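Long-range contacts in beta-glucosidase (Saccharopolyspora erythraea D, PDB 5M6G), which probably hydrolyses terminal, non-reducing beta-D-glucosyl residues, releasing beta-D-glucose, as a member of glycosyl hydrolase family 3: residues G153-Q159 with A206-T212; P180-R186 with E195-S201; R189-Y194 with Y503-D509. One frame throughout, in Å; residues are numbered along the deposited sequence. Where two conformers were deposited one is given.

Contact 1 (G153-Q159 with A206-T212)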
loop_
_atom_site.group_PDB
_atom_site.type_symbol
_atom_site.label_atom_id
_atom_site.label_comp_id
_atom_site.label_asym_id
_atom_site.label_seq_id
_atom_site.Cartn_x
_atom_site.Cartn_y
_atom_site.Cartn_z
ATOM N N GLY A 153 -14.414 -1.539 -8.440
ATOM C CA GLY A 153 -15.525 -0.662 -8.101
ATOM C C GLY A 153 -16.344 -1.124 -6.914
ATOM O O GLY A 153 -17.530 -0.792 -6.823
ATOM N N ASN A 154 -15.737 -1.869 -5.985
ATOM C CA ASN A 154 -16.453 -2.548 -4.905
ATOM C C ASN A 154 -15.875 -2.135 -3.553
ATOM O O ASN A 154 -14.973 -2.806 -3.023
ATOM C CB ASN A 154 -16.369 -4.059 -5.105
ATOM C CG ASN A 154 -17.221 -4.830 -4.131
ATOM O OD1 ASN A 154 -17.702 -4.283 -3.137
ATOM N ND2 ASN A 154 -17.410 -6.125 -4.409
ATOM N N PRO A 155 -16.369 -1.044 -2.954
ATOM C CA PRO A 155 -15.825 -0.607 -1.652
ATOM C C PRO A 155 -16.069 -1.591 -0.527
ATOM O O PRO A 155 -15.266 -1.666 0.415
ATOM C CB PRO A 155 -16.552 0.721 -1.385
ATOM C CG PRO A 155 -17.118 1.141 -2.714
ATOM C CD PRO A 155 -17.370 -0.107 -3.491
ATOM N N ASP A 156 -17.179 -2.320 -0.566
ATOM C CA ASP A 156 -17.437 -3.285 0.494
ATOM C C ASP A 156 -16.379 -4.381 0.497
ATOM O O ASP A 156 -15.907 -4.805 1.561
ATOM C CB ASP A 156 -18.835 -3.869 0.330
ATOM C CG ASP A 156 -19.283 -4.616 1.553
ATOM O OD1 ASP A 156 -19.554 -3.949 2.577
ATOM O OD2 ASP A 156 -19.359 -5.857 1.495
ATOM N N LEU A 157 -15.977 -4.831 -0.694
ATOM C CA LEU A 157 -14.905 -5.814 -0.813
ATOM C C LEU A 157 -13.593 -5.285 -0.247
ATOM O O LEU A 157 -12.859 -6.014 0.428
ATOM C CB LEU A 157 -14.721 -6.194 -2.281
ATOM C CG LEU A 157 -13.566 -7.137 -2.612
ATOM C CD1 LEU A 157 -13.901 -8.536 -2.117
ATOM C CD2 LEU A 157 -13.305 -7.127 -4.130
ATOM N N VAL A 158 -13.268 -4.025 -0.539
ATOM C CA VAL A 158 -12.031 -3.440 -0.030
ATOM C C VAL A 158 -12.078 -3.351 1.491
ATOM O O VAL A 158 -11.078 -3.604 2.178
ATOM C CB VAL A 158 -11.791 -2.072 -0.699
ATOM C CG1 VAL A 158 -10.776 -1.215 0.082
ATOM C CG2 VAL A 158 -11.352 -2.285 -2.153
ATOM N N GLN A 159 -13.252 -3.035 2.039
ATOM C CA GLN A 159 -13.419 -3.028 3.487
ATOM C C GLN A 159 -13.187 -4.420 4.078
ATOM O O GLN A 159 -12.474 -4.563 5.079
ATOM C CB GLN A 159 -14.812 -2.496 3.842
ATOM C CG GLN A 159 -15.158 -2.547 5.327
ATOM C CD GLN A 159 -16.473 -1.848 5.636
ATOM O OE1 GLN A 159 -16.860 -0.905 4.950
ATOM N NE2 GLN A 159 -17.167 -2.318 6.662
ATOM N N ALA A 206 -13.965 6.598 -2.317
ATOM C CA ALA A 206 -14.822 5.451 -2.060
ATOM C C ALA A 206 -14.049 4.317 -1.408
ATOM O O ALA A 206 -14.587 3.607 -0.547
ATOM C CB ALA A 206 -15.465 4.976 -3.366
ATOM N N MET A 207 -12.786 4.144 -1.771
ATOM C CA MET A 207 -12.029 3.013 -1.261
ATOM C C MET A 207 -11.359 3.299 0.085
ATOM O O MET A 207 -10.627 2.442 0.591
ATOM C CB MET A 207 -10.998 2.552 -2.290
ATOM C CG MET A 207 -11.621 2.133 -3.620
ATOM S SD MET A 207 -12.893 0.871 -3.404
ATOM C CE MET A 207 -13.024 0.277 -5.104
ATOM N N THR A 208 -11.605 4.466 0.681
ATOM C CA THR A 208 -11.180 4.646 2.060
ATOM C C THR A 208 -11.971 3.752 3.001
ATOM O O THR A 208 -11.674 3.718 4.199
ATOM C CB THR A 208 -11.311 6.121 2.492
ATOM O OG1 THR A 208 -12.691 6.507 2.472
ATOM C CG2 THR A 208 -10.513 7.025 1.570
ATOM N N SER A 209 -12.965 3.021 2.484
ATOM C CA SER A 209 -13.551 1.920 3.237
ATOM C C SER A 209 -12.488 0.948 3.750
ATOM O O SER A 209 -12.744 0.217 4.712
ATOM C CB SER A 209 -14.571 1.191 2.358
ATOM O OG SER A 209 -13.914 0.489 1.322
ATOM N N ALA A 210 -11.299 0.928 3.138
ATOM C CA ALA A 210 -10.186 0.164 3.700
ATOM C C ALA A 210 -9.905 0.570 5.142
ATOM O O ALA A 210 -9.523 -0.271 5.970
ATOM C CB ALA A 210 -8.931 0.357 2.853
ATOM N N VAL A 211 -10.077 1.859 5.456
ATOM C CA VAL A 211 -9.846 2.345 6.818
ATOM C C VAL A 211 -10.817 1.682 7.784
ATOM O O VAL A 211 -10.441 1.241 8.883
ATOM C CB VAL A 211 -9.987 3.878 6.869
ATOM C CG1 VAL A 211 -9.910 4.380 8.327
ATOM C CG2 VAL A 211 -8.918 4.545 6.016
ATOM N N THR A 212 -12.090 1.637 7.397
ATOM C CA THR A 212 -13.111 1.055 8.257
ATOM C C THR A 212 -12.860 -0.429 8.473
ATOM O O THR A 212 -13.088 -0.950 9.572
ATOM C CB THR A 212 -14.489 1.294 7.645
ATOM O OG1 THR A 212 -14.657 2.701 7.414
ATOM C CG2 THR A 212 -15.586 0.777 8.561
#
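Two helix starts meet here in the N-terminal, TIM-barrel-clan domain of the enzyme. Helix 155-170 begins in 153-159, and helix 209-215 begins in 206-212. The segments come closest at Gln-159 and Ala-210, whose CA atoms are 4.5 Å apart, so backbone meets backbone. Ser-209 and Ala-210 are small, which lets helix 155-170 come this near.

Helix 155-170 is capped locally. Gly-153 has positive phi and follows helix 146-152. Asn-154 is the N-cap of the next helix: Asn-154 OD1 accepts from Leu-157 N at 3.0 Å. Its ND2 bonds to Glu-411 on helix 399-412, which also packs against Leu-157.

The apolar contacts centre on Met-207 and Val-158. The Met-207 side chain folds back over the helix start. Met-207 SD lies 3.7 Å from Val-158 CG2 and 4.2 Å from Pro-155 CB. Val-158 points toward the other segment, and Val-158 CG1 meets Ala-210 CB at 3.7 Å. Pro-155 CG sits 4.2 Å from Ala-206 CB. Met-207 CE also lies against the backbone, 3.6 Å from Asn-154 N.

Gln-159 lies along the more open side. Gln-159 NE2 is 4.0 Å from Thr-212 CG2, while the Thr-212 hydroxyl bonds to Arg-269.

Polar contacts are few. Gln-159 CA makes a CA-H...O contact with Ser-209 O at 3.5 Å. The Ala-206 to Ser-209 type I turn brings the serine to helix 155-170. There Ser-209 OG donates to Pro-155 O at 2.7 Å, an oxygen that also accepts from Gln-159 N at 2.9 Å.

Contact 2 (P180-R186 with E195-S201). With MG (magnesium ion), chain D.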
loop_
_atom_site.group_PDB
_atom_site.type_symbol
_atom_site.label_atom_id
_atom_site.label_comp_id
_atom_site.label_asym_id
_atom_site.label_seq_id
_atom_site.Cartn_x
_atom_site.Cartn_y
_atom_site.Cartn_z
ATOM N N PRO A 180 -4.419 2.876 4.080
ATOM C CA PRO A 180 -4.217 2.836 2.621
ATOM C C PRO A 180 -3.541 4.061 2.000
ATOM O O PRO A 180 -3.679 5.179 2.516
ATOM C CB PRO A 180 -5.648 2.737 2.093
ATOM C CG PRO A 180 -6.433 3.582 3.063
ATOM C CD PRO A 180 -5.811 3.220 4.425
ATOM N N CYS A 181 -2.826 3.853 0.897
ATOM C CA CYS A 181 -2.506 4.969 0.009
ATOM C C CYS A 181 -3.806 5.504 -0.579
ATOM O O CYS A 181 -4.486 4.794 -1.331
ATOM C CB CYS A 181 -1.556 4.546 -1.126
ATOM S SG CYS A 181 -0.601 5.911 -1.981
ATOM N N VAL A 182 -4.176 6.733 -0.213
ATOM C CA VAL A 182 -5.302 7.432 -0.813
ATOM C C VAL A 182 -4.827 8.383 -1.906
ATOM O O VAL A 182 -5.589 9.236 -2.378
ATOM C CB VAL A 182 -6.141 8.149 0.258
ATOM C CG1 VAL A 182 -6.592 7.141 1.334
ATOM C CG2 VAL A 182 -5.362 9.310 0.891
ATOM N N CYS A 183 -3.562 8.249 -2.304
ATOM C CA CYS A 183 -2.993 8.906 -3.468
ATOM C C CYS A 183 -3.900 8.772 -4.683
ATOM O O CYS A 183 -4.413 7.689 -4.973
ATOM C CB CYS A 183 -1.618 8.285 -3.759
ATOM S SG CYS A 183 -1.525 6.399 -3.771
ATOM N N VAL A 184 -4.090 9.884 -5.391
ATOM C CA VAL A 184 -4.824 9.919 -6.652
ATOM C C VAL A 184 -3.775 10.031 -7.751
ATOM O O VAL A 184 -3.218 11.108 -7.980
ATOM C CB VAL A 184 -5.815 11.085 -6.688
ATOM C CG1 VAL A 184 -6.532 11.125 -8.010
ATOM C CG2 VAL A 184 -6.809 10.964 -5.539
ATOM N N ALA A 185 -3.492 8.919 -8.429
ATOM C CA ALA A 185 -2.383 8.864 -9.377
ATOM C C ALA A 185 -2.827 9.469 -10.705
ATOM O O ALA A 185 -3.674 8.898 -11.399
ATOM C CB ALA A 185 -1.901 7.428 -9.560
ATOM N N ARG A 186 -2.244 10.615 -11.062
ATOM C CA ARG A 186 -2.590 11.327 -12.285
ATOM C C ARG A 186 -1.578 11.147 -13.409
ATOM O O ARG A 186 -1.842 11.602 -14.526
ATOM C CB ARG A 186 -2.740 12.834 -11.998
ATOM C CG ARG A 186 -3.641 13.157 -10.825
ATOM C CD ARG A 186 -5.106 13.060 -11.190
ATOM N NE ARG A 186 -5.523 14.124 -12.110
ATOM C CZ ARG A 186 -6.703 14.132 -12.727
ATOM N NH1 ARG A 186 -7.033 15.128 -13.545
ATOM N NH2 ARG A 186 -7.562 13.139 -12.519
ATOM N N GLU A 195 -0.193 1.682 -6.334
ATOM C CA GLU A 195 -0.680 1.855 -4.975
ATOM C C GLU A 195 -1.887 2.775 -4.901
ATOM O O GLU A 195 -2.422 2.989 -3.812
ATOM C CB GLU A 195 0.446 2.389 -4.092
ATOM C CG GLU A 195 1.675 1.499 -4.135
ATOM C CD GLU A 195 2.624 1.781 -2.997
ATOM O OE1 GLU A 195 2.205 1.633 -1.830
ATOM O OE2 GLU A 195 3.785 2.146 -3.277
ATOM N N SER A 196 -2.330 3.321 -6.030
ATOM C CA SER A 196 -3.465 4.231 -6.076
ATOM C C SER A 196 -4.724 3.486 -6.500
ATOM O O SER A 196 -4.701 2.677 -7.434
ATOM C CB SER A 196 -3.182 5.382 -7.049
ATOM O OG SER A 196 -4.316 6.205 -7.273
ATOM N N PHE A 197 -5.834 3.778 -5.828
ATOM C CA PHE A 197 -7.110 3.210 -6.238
ATOM C C PHE A 197 -7.610 3.765 -7.572
ATOM O O PHE A 197 -8.502 3.168 -8.185
ATOM C CB PHE A 197 -8.160 3.458 -5.169
ATOM C CG PHE A 197 -7.935 2.686 -3.912
ATOM C CD1 PHE A 197 -8.119 1.310 -3.892
ATOM C CD2 PHE A 197 -7.564 3.338 -2.740
ATOM C CE1 PHE A 197 -7.933 0.577 -2.709
ATOM C CE2 PHE A 197 -7.384 2.624 -1.561
ATOM C CZ PHE A 197 -7.560 1.236 -1.547
ATOM N N GLY A 198 -7.085 4.883 -8.039
ATOM C CA GLY A 198 -7.528 5.376 -9.330
ATOM C C GLY A 198 -7.173 6.830 -9.511
ATOM O O GLY A 198 -6.725 7.513 -8.591
ATOM N N GLU A 199 -7.387 7.301 -10.739
ATOM C CA GLU A 199 -7.021 8.663 -11.101
ATOM C C GLU A 199 -8.060 9.693 -10.683
ATOM O O GLU A 199 -7.777 10.894 -10.746
ATOM C CB GLU A 199 -6.798 8.762 -12.614
ATOM C CG GLU A 199 -8.090 8.767 -13.404
ATOM C CD GLU A 199 -7.867 8.725 -14.907
ATOM O OE1 GLU A 199 -6.747 8.377 -15.337
ATOM O OE2 GLU A 199 -8.820 9.035 -15.653
ATOM N N LYS A 200 -9.259 9.268 -10.292
ATOM C CA LYS A 200 -10.323 10.188 -9.919
ATOM C C LYS A 200 -10.499 10.185 -8.411
ATOM O O LYS A 200 -10.486 9.126 -7.778
ATOM C CB LYS A 200 -11.643 9.824 -10.594
ATOM C CG LYS A 200 -11.584 9.927 -12.106
ATOM C CD LYS A 200 -12.899 9.517 -12.741
ATOM C CE LYS A 200 -13.979 10.549 -12.510
ATOM N NZ LYS A 200 -14.032 11.491 -13.647
ATOM N N SER A 201 -10.664 11.382 -7.842
ATOM C CA SER A 201 -10.857 11.488 -6.400
ATOM C C SER A 201 -12.006 10.613 -5.914
ATOM O O SER A 201 -11.951 10.103 -4.792
ATOM C CB SER A 201 -11.101 12.950 -6.007
ATOM O OG SER A 201 -12.322 13.387 -6.555
HETATM MG MG MG D . -4.696 9.033 -15.449
HETATM O O HOH W 1 -5.631 5.617 -3.713
HETATM O O HOH W 2 -3.302 8.356 -13.880
HETATM O O HOH W 3 -3.976 7.291 -16.741
#
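Glu-199, Ser-196 and Val-184 lose the most surface in this buried contact. It folds the long loop after strand 176-177, in the N-terminal, TIM-barrel-clan domain of glycosyl hydrolase family 3, back on itself. Neither segment is a regular helix or strand.

Ser-196 is the polar hub. Ser-196 OG donates to Cys-183 O at 2.7 Å and accepts from Ala-185 N at 3.1 Å. Ser-196 OG also accepts from Gly-198 N at 3.2 Å, which makes an ST turn. One hydroxyl thus ties the two segments together and shapes its own bend. Water 1 adds a bridge, donating to Cys-181 O and Cys-183 O and accepting from Phe-197 N. The Cys-181 to Cys-183 disulfide spans one residue and lies against Glu-195, with Cys-181 CB 3.2 Å from Glu-195 O.

Val-184 packs on backbone. Val-184 CG1 is 3.0 Å from Glu-199 O, a tight fit. Glu-199 O also accepts from Arg-186 NH2 at 2.9 Å.

Glu-199 carries the metal. Glu-199 OE1 binds magnesium at 2.2 Å, and Ile-596 and Asn-597 complete the protein ligands. Water 2, also on the metal, lies 2.6 Å from Ala-185 O, so both segments reach the site. Glu-199 OE2 bonds to Thr-586.

Helix 252-259 touches Val-184 and Arg-186, and helix 261-268 packs on Val-182 and Val-184. Helix 146-152 covers Cys-181 and Phe-197. Pro-180 and Val-182 make backbone hydrogen bonds to Lys-231 in strand 229-233, and Ser-201 starts helix 201-206.

Contact 3 (R189-Y194 with Y503-D509). With MG (magnesium ion), chain C; SOR (sorbitol), chain L.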
loop_
_atom_site.group_PDB
_atom_site.type_symbol
_atom_site.label_atom_id
_atom_site.label_comp_id
_atom_site.label_asym_id
_atom_site.label_seq_id
_atom_site.Cartn_x
_atom_site.Cartn_y
_atom_site.Cartn_z
ATOM N N ARG A 189 3.493 7.402 -15.307
ATOM C CA ARG A 189 4.930 7.201 -15.180
ATOM C C ARG A 189 5.358 6.963 -13.739
ATOM O O ARG A 189 6.459 6.449 -13.508
ATOM C CB ARG A 189 5.664 8.415 -15.746
ATOM C CG ARG A 189 5.613 8.460 -17.259
ATOM C CD ARG A 189 6.202 9.740 -17.784
ATOM N NE ARG A 189 5.277 10.850 -17.616
ATOM C CZ ARG A 189 5.434 12.044 -18.184
ATOM N NH1 ARG A 189 6.483 12.278 -18.961
ATOM N NH2 ARG A 189 4.546 13.007 -17.967
ATOM N N TRP A 190 4.518 7.344 -12.778
ATOM C CA TRP A 190 4.841 7.228 -11.360
ATOM C C TRP A 190 5.014 5.772 -10.942
ATOM O O TRP A 190 4.179 4.921 -11.250
ATOM C CB TRP A 190 3.730 7.868 -10.540
ATOM C CG TRP A 190 4.052 8.068 -9.091
ATOM C CD1 TRP A 190 5.288 8.285 -8.536
ATOM C CD2 TRP A 190 3.113 8.113 -8.010
ATOM N NE1 TRP A 190 5.171 8.460 -7.175
ATOM C CE2 TRP A 190 3.848 8.363 -6.825
ATOM C CE3 TRP A 190 1.720 7.971 -7.926
ATOM C CZ2 TRP A 190 3.237 8.466 -5.572
ATOM C CZ3 TRP A 190 1.114 8.071 -6.668
ATOM C CH2 TRP A 190 1.874 8.321 -5.515
ATOM N N GLY A 191 6.092 5.499 -10.209
ATOM C CA GLY A 191 6.339 4.163 -9.710
ATOM C C GLY A 191 5.364 3.682 -8.653
ATOM O O GLY A 191 5.420 2.506 -8.280
ATOM N N ARG A 192 4.483 4.550 -8.154
ATOM C CA ARG A 192 3.485 4.138 -7.175
ATOM C C ARG A 192 2.068 4.190 -7.738
ATOM O O ARG A 192 1.096 4.155 -6.973
ATOM C CB ARG A 192 3.597 4.993 -5.908
ATOM C CG ARG A 192 5.031 5.235 -5.486
ATOM C CD ARG A 192 5.115 5.753 -4.049
ATOM N NE ARG A 192 4.812 4.717 -3.071
ATOM C CZ ARG A 192 5.104 4.814 -1.773
ATOM N NH1 ARG A 192 5.706 5.907 -1.313
ATOM N NH2 ARG A 192 4.803 3.824 -0.936
ATOM N N THR A 193 1.931 4.273 -9.066
ATOM C CA THR A 193 0.604 4.262 -9.667
ATOM C C THR A 193 -0.212 3.066 -9.184
ATOM O O THR A 193 -1.425 3.178 -8.970
ATOM C CB THR A 193 0.726 4.255 -11.195
ATOM O OG1 THR A 193 1.351 5.473 -11.623
ATOM C CG2 THR A 193 -0.648 4.131 -11.860
ATOM N N TYR A 194 0.436 1.914 -8.986
ATOM C CA TYR A 194 -0.314 0.727 -8.582
ATOM C C TYR A 194 -0.786 0.806 -7.143
ATOM O O TYR A 194 -1.689 0.057 -6.758
ATOM C CB TYR A 194 0.515 -0.545 -8.779
ATOM C CG TYR A 194 1.696 -0.764 -7.837
ATOM C CD1 TYR A 194 1.525 -1.307 -6.555
ATOM C CD2 TYR A 194 2.983 -0.484 -8.252
ATOM C CE1 TYR A 194 2.621 -1.530 -5.719
ATOM C CE2 TYR A 194 4.070 -0.698 -7.430
ATOM C CZ TYR A 194 3.886 -1.225 -6.169
ATOM O OH TYR A 194 4.986 -1.439 -5.376
ATOM N N TYR A 503 8.357 -3.611 -8.593
ATOM C CA TYR A 503 9.071 -2.391 -8.231
ATOM C C TYR A 503 8.283 -1.675 -7.139
ATOM O O TYR A 503 7.115 -1.978 -6.889
ATOM C CB TYR A 503 9.251 -1.469 -9.441
ATOM C CG TYR A 503 7.942 -1.193 -10.142
ATOM C CD1 TYR A 503 7.075 -0.204 -9.681
ATOM C CD2 TYR A 503 7.558 -1.943 -11.252
ATOM C CE1 TYR A 503 5.867 0.042 -10.310
ATOM C CE2 TYR A 503 6.353 -1.708 -11.889
ATOM C CZ TYR A 503 5.511 -0.712 -11.411
ATOM O OH TYR A 503 4.309 -0.483 -12.029
ATOM N N ALA A 504 8.924 -0.684 -6.520
ATOM C CA ALA A 504 8.242 0.168 -5.554
ATOM C C ALA A 504 8.887 1.545 -5.550
ATOM O O ALA A 504 10.101 1.672 -5.721
ATOM C CB ALA A 504 8.276 -0.414 -4.129
ATOM N N GLU A 505 8.060 2.561 -5.332
ATOM C CA GLU A 505 8.471 3.974 -5.161
ATOM C C GLU A 505 9.283 4.398 -6.389
ATOM O O GLU A 505 8.951 3.998 -7.518
ATOM C CB GLU A 505 9.189 4.158 -3.830
ATOM C CG GLU A 505 8.456 3.554 -2.638
ATOM C CD GLU A 505 9.096 3.929 -1.304
ATOM O OE1 GLU A 505 9.576 5.073 -1.168
ATOM O OE2 GLU A 505 9.119 3.072 -0.395
ATOM N N PHE A 506 10.349 5.181 -6.193
ATOM C CA PHE A 506 11.048 5.828 -7.300
ATOM C C PHE A 506 11.682 4.821 -8.253
ATOM O O PHE A 506 11.885 5.137 -9.432
ATOM C CB PHE A 506 12.109 6.790 -6.747
ATOM C CG PHE A 506 13.029 6.157 -5.737
ATOM C CD1 PHE A 506 12.689 6.127 -4.396
ATOM C CD2 PHE A 506 14.226 5.584 -6.139
ATOM C CE1 PHE A 506 13.529 5.535 -3.463
ATOM C CE2 PHE A 506 15.077 4.993 -5.217
ATOM C CZ PHE A 506 14.727 4.967 -3.879
ATOM N N GLU A 507 12.008 3.613 -7.776
ATOM C CA GLU A 507 12.568 2.608 -8.680
ATOM C C GLU A 507 11.600 2.243 -9.800
ATOM O O GLU A 507 12.026 1.709 -10.830
ATOM C CB GLU A 507 12.968 1.342 -7.908
ATOM C CG GLU A 507 14.021 1.580 -6.850
ATOM C CD GLU A 507 15.413 1.724 -7.431
ATOM O OE1 GLU A 507 15.551 1.781 -8.672
ATOM O OE2 GLU A 507 16.382 1.783 -6.643
ATOM N N GLY A 508 10.317 2.532 -9.634
ATOM C CA GLY A 508 9.333 2.249 -10.651
ATOM C C GLY A 508 8.950 3.407 -11.539
ATOM O O GLY A 508 8.072 3.245 -12.391
ATOM N N ASP A 509 9.553 4.580 -11.360
ATOM C CA ASP A 509 9.295 5.672 -12.292
ATOM C C ASP A 509 9.760 5.276 -13.689
ATOM O O ASP A 509 10.811 4.650 -13.862
ATOM C CB ASP A 509 10.009 6.955 -11.848
ATOM C CG ASP A 509 9.443 7.531 -10.563
ATOM O OD1 ASP A 509 8.383 7.057 -10.092
ATOM O OD2 ASP A 509 10.052 8.487 -10.038
HETATM MG MG MG C . 11.905 9.498 -10.274
HETATM C C1 SOR L . 5.468 4.863 2.397
HETATM C C2 SOR L . 5.948 3.713 3.265
HETATM C C3 SOR L . 7.441 3.883 3.527
HETATM C C4 SOR L . 8.052 2.599 4.081
HETATM C C5 SOR L . 9.562 2.503 3.844
HETATM C C6 SOR L . 9.991 1.061 4.100
HETATM O O1 SOR L . 4.303 4.501 1.695
HETATM O O2 SOR L . 5.232 3.706 4.488
HETATM O O3 SOR L . 7.611 4.927 4.450
HETATM O O4 SOR L . 7.784 2.501 5.465
HETATM O O5 SOR L . 9.922 2.899 2.526
HETATM O O6 SOR L . 11.258 0.814 3.526
HETATM O O HOH W 4 3.149 1.972 -11.027
HETATM O O HOH W 5 5.468 1.766 -5.402
HETATM O O HOH W 6 7.445 6.474 0.802
HETATM O O HOH W 7 12.843 7.689 -10.152
HETATM O O HOH W 8 11.859 9.748 -8.200
HETATM O O HOH W 9 12.164 9.386 -12.338
HETATM O O HOH W 10 13.902 10.238 -10.288
#
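The two backbones touch at Gly-191 and Gly-508, whose CA atoms are 3.7 Å apart. Trp-190 to Thr-193 is a type I turn, and 506-508 is a short 3-10 segment. Gly-191 CA makes CA-H...O contacts with Glu-505 O at 3.4 Å and Gly-508 O at 3.3 Å. A CB on Gly-191 would clash with Glu-505 O. Gly-191 N donates to Asp-509 OD1 at 2.8 Å. Water 5 bridges Gly-191 O and Glu-505 N.

Tyr-194 OH donates to Tyr-503 O at 2.7 Å. The edge of the Tyr-194 ring points at the face of Tyr-503, an offset edge-to-face pair with centroids 5.5 Å apart. Asp-509 OD2 binds magnesium at 2.1 Å, a site shared with Asp-243.

Arg-192 and Glu-505 line the sorbitol pocket from different domains, consistent with the substrate site of family 3 glucosidases. Arg-192 NH2 donates to sorbitol O1 at 2.8 Å, and sorbitol O5 bonds weakly to Glu-505 OE2 at 3.0 Å. The Arg-192 NH1 to Glu-505 OE1 salt bridge is long, 4.0 Å; OE1 lies well out of the guanidinium plane, so only charges attract. Water 6 bridges them, weakly at OE1. Arg-192 also forms a salt bridge with Glu-195, and Glu-505 OE2 hydrogen-bonds to Trp-452.

The contact joins the N-terminal-domain loop between strand 176-177 and helix 201-206 to the C-terminal-domain loop between strand 493-499 and helix 518-528.

Contacts 2 and 3 are buried, whereas contact 1 is only partly so. Contact 1 pairs helix starts, mostly through apolar side chains. Contact 2 folds one loop on itself and contact 3 joins two loops; both have more polar links, waters and a magnesium ion. Contact 2 lies between the others and touches both. Met-207 packs on Phe-197 on one side, and Cys-183 and Ala-185 meet Trp-190 on the other. Contacts 1 and 3 do not touch. Contact 2 and the 189-194 half of contact 3 belong to one loop, running from strand 176-177 to helix 201-206. Contacts 1 and 2 stay within the N-terminal domain; contact 3 crosses to the C-terminal domain at the sorbitol pocket.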